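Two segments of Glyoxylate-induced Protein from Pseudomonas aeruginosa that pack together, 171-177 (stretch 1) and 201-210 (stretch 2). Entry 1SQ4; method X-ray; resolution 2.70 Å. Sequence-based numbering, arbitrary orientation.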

# COMPACT_ATOMS: atom_id res chain seq x y z
N ASP A 171 -15.57 -15.98 31.12
CA ASP A 171 -16.28 -14.94 30.37
C ASP A 171 -17.07 -15.52 29.20
O ASP A 171 -17.34 -16.72 29.16
N THR A 172 -17.44 -14.66 28.27
CA THR A 172 -18.20 -15.06 27.08
C THR A 172 -19.21 -16.18 27.33
O THR A 172 -19.41 -17.07 26.50
N GLU A 173 -19.87 -16.12 28.49
CA GLU A 173 -20.88 -17.10 28.85
C GLU A 173 -20.41 -18.55 28.70
O GLU A 173 -21.19 -19.42 28.29
N GLY A 174 -19.15 -18.81 29.01
CA GLY A 174 -18.62 -20.16 28.90
C GLY A 174 -18.58 -20.73 27.49
O GLY A 174 -18.63 -21.95 27.31
N ARG A 175 -18.49 -19.85 26.49
CA ARG A 175 -18.43 -20.24 25.08
C ARG A 175 -16.97 -20.39 24.61
O ARG A 175 -16.71 -20.60 23.43
N TRP A 176 -16.03 -20.28 25.54
CA TRP A 176 -14.62 -20.38 25.21
C TRP A 176 -13.92 -21.09 26.36
O TRP A 176 -14.11 -20.74 27.52
N SER A 177 -13.13 -22.11 26.04
CA SER A 177 -12.44 -22.88 27.06
C SER A 177 -11.12 -23.38 26.50
O SER A 177 -10.84 -23.22 25.32
N GLY A 201 -20.95 -20.08 19.95
CA GLY A 201 -21.53 -18.89 20.55
C GLY A 201 -21.33 -17.59 19.78
O GLY A 201 -21.60 -17.50 18.58
N GLY A 202 -20.86 -16.58 20.50
CA GLY A 202 -20.66 -15.28 19.91
C GLY A 202 -19.22 -14.89 19.61
O GLY A 202 -18.39 -15.72 19.22
N VAL A 203 -18.95 -13.61 19.80
CA VAL A 203 -17.64 -13.04 19.53
C VAL A 203 -16.66 -13.20 20.68
O VAL A 203 -17.04 -13.43 21.83
N ILE A 204 -15.37 -13.09 20.34
CA ILE A 204 -14.30 -13.17 21.31
C ILE A 204 -13.29 -12.09 20.97
O ILE A 204 -12.31 -12.33 20.27
N PRO A 205 -13.52 -10.87 21.47
CA PRO A 205 -12.65 -9.72 21.24
C PRO A 205 -11.20 -9.91 21.64
O PRO A 205 -10.32 -9.29 21.06
N PHE A 206 -10.94 -10.75 22.63
CA PHE A 206 -9.57 -11.00 23.04
C PHE A 206 -9.33 -12.50 23.15
O PHE A 206 -9.61 -13.11 24.18
N ALA A 207 -8.83 -13.10 22.07
CA ALA A 207 -8.60 -14.53 22.06
C ALA A 207 -7.13 -14.89 22.20
O ALA A 207 -6.76 -16.07 22.09
N GLU A 208 -6.30 -13.88 22.43
CA GLU A 208 -4.87 -14.10 22.59
C GLU A 208 -4.65 -14.88 23.88
O GLU A 208 -5.19 -14.53 24.92
N THR A 209 -3.87 -15.96 23.80
CA THR A 209 -3.60 -16.76 24.99
C THR A 209 -2.12 -16.73 25.30
O THR A 209 -1.70 -17.21 26.35
N HIS A 210 -1.32 -16.19 24.39
CA HIS A 210 0.12 -16.10 24.59
C HIS A 210 0.56 -14.77 24.04
O HIS A 210 0.00 -14.32 23.05

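The two stretches meet in a small, largely apolar contact, built around the indole of Trp-176 and held by van der Waals packing, with no hydrogen bond passing between them. The surface buried amounts to 325 Å², both sides summed, and Trp-176 contributes 94 Å² of it, the largest share of any residue.

Trp-176 lies at the start of a strand, and its CA-to-CB bond points toward stretch 2. A t rotamer at chi1 (-179°), with chi2 at 35°, carries the indole along the segment from Ile-204 to Thr-209, so that one ring system serves several residues in turn. Ile-204 also points toward its partner and adopts chi1 m and chi2 p. Its CG2 methyl sits over one face of the indole, 4.2 Å from Trp-176 CE3; measured to the centroid of the six-membered ring, Ile-204 CG2 is 4.3 Å away and only 14° off the ring normal. This is the geometry of a CH-pi contact, in which a methyl group rests on the pi cloud.

Farther along stretch 2, the indole is approached obliquely. The tightest of these approaches is to backbone: Trp-176 CH2 lies 3.3 Å from Phe-206 O. The side chain of Phe-206, in the m rotamer, contributes little here, because its CA-to-CB bond points sideways and its end leads away. Ala-207 follows, with its CA 3.8 Å from Trp-176 CH2 and its CB 4.4 Å from Trp-176 CZ2, so both its backbone and its methyl lie near the ring. Thr-209, chi1 p, points toward stretch 1 and places its CG2 methyl 4.0 Å from Trp-176 CZ2, so it meets the indole through carbon.

Arg-175 forms a second, more open part of the contact. Its CA-to-CB bond points toward stretch 2, with chi1 off-rotamer at -94° and chi2 p, and its CG comes within 3.5 Å of Gly-201 CA. The guanidinium has Gly-201 CA over one face, but it makes no salt bridge across the contact. The absence of a side chain at Gly-201 matters to this fit: an ideal CB there would fall 2.0 Å from Arg-175 CG, a clear clash. At neighbouring Gly-202, by contrast, there is room for a CB.

Thr-172 completes the interface, pointing toward stretch 2 in the t rotamer. Its OG1 is 3.8 Å from Val-203 O, too far for a hydrogen bond; the CA-to-CB bond of Val-203 points away, and its backbone makes the contact. Thr-172 is poorly ordered, which limits the detail that can be read from its position. Within stretch 1 two backbone hydrogen bonds form: Gly-174 N donates to Asp-171 O at 2.8 Å and Arg-175 N donates to Thr-172 O at 2.9 Å, in the segment that leads into Trp-176.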

# COMPACT_ATOMS: atom_id res chain seq x y z
CB ASP A 171 -15.28 -13.88 29.86
CG ASP A 171 -14.07 -14.49 29.15
OD1 ASP A 171 -13.19 -15.06 29.83
OD2 ASP A 171 -14.00 -14.39 27.90
CB THR A 172 -17.24 -15.52 25.94
OG1 THR A 172 -18.00 -15.74 24.74
CG2 THR A 172 -16.51 -16.80 26.33
CB GLU A 173 -22.15 -16.88 28.02
CG GLU A 173 -22.79 -15.50 28.15
CD GLU A 173 -22.37 -14.52 27.05
OE1 GLU A 173 -21.17 -14.16 26.98
OE2 GLU A 173 -23.25 -14.11 26.26
CB ARG A 175 -19.10 -19.17 24.20
CG ARG A 175 -20.56 -19.39 23.85
CD ARG A 175 -21.48 -19.45 25.06
NE ARG A 175 -22.88 -19.24 24.69
CZ ARG A 175 -23.58 -20.03 23.87
NH1 ARG A 175 -23.01 -21.11 23.33
NH2 ARG A 175 -24.83 -19.72 23.57
CB TRP A 176 -14.08 -18.96 25.00
CG TRP A 176 -12.65 -18.87 24.62
CD1 TRP A 176 -11.96 -19.73 23.82
CD2 TRP A 176 -11.73 -17.85 25.00
NE1 TRP A 176 -10.66 -19.31 23.69
CE2 TRP A 176 -10.49 -18.16 24.40
CE3 TRP A 176 -11.82 -16.70 25.79
CZ2 TRP A 176 -9.35 -17.37 24.57
CZ3 TRP A 176 -10.69 -15.90 25.95
CH2 TRP A 176 -9.47 -16.24 25.35
CB SER A 177 -13.29 -24.06 27.47
OG SER A 177 -13.53 -24.89 26.34
CB VAL A 203 -17.75 -11.54 19.22
CG1 VAL A 203 -16.53 -11.07 18.43
CG2 VAL A 203 -19.04 -11.27 18.45
CB ILE A 204 -13.58 -14.51 21.26
CG1 ILE A 204 -14.57 -15.65 21.49
CG2 ILE A 204 -12.48 -14.53 22.30
CD1 ILE A 204 -15.39 -15.99 20.26
CB PRO A 205 -13.34 -8.61 22.03
CG PRO A 205 -14.02 -9.37 23.13
CD PRO A 205 -14.61 -10.52 22.40
CB PHE A 206 -9.26 -10.31 24.37
CG PHE A 206 -9.44 -8.82 24.35
CD1 PHE A 206 -10.70 -8.25 24.50
CD2 PHE A 206 -8.34 -7.97 24.16
CE1 PHE A 206 -10.87 -6.86 24.47
CE2 PHE A 206 -8.50 -6.58 24.13
CZ PHE A 206 -9.77 -6.03 24.28
CB ALA A 207 -9.17 -15.14 20.79
CB GLU A 208 -4.14 -12.76 22.63
CG GLU A 208 -2.61 -12.85 22.61
CD GLU A 208 -1.95 -11.67 21.87
OE1 GLU A 208 -2.23 -10.50 22.23
OE2 GLU A 208 -1.14 -11.92 20.94
CB THR A 209 -4.01 -18.22 24.81
OG1 THR A 209 -3.46 -18.73 23.59
CG2 THR A 209 -5.52 -18.35 24.80
CB HIS A 210 0.84 -17.23 23.85
CG HIS A 210 2.25 -17.43 24.29
ND1 HIS A 210 2.59 -17.55 25.62
CD2 HIS A 210 3.39 -17.59 23.58
CE1 HIS A 210 3.89 -17.77 25.71
NE2 HIS A 210 4.40 -17.80 24.49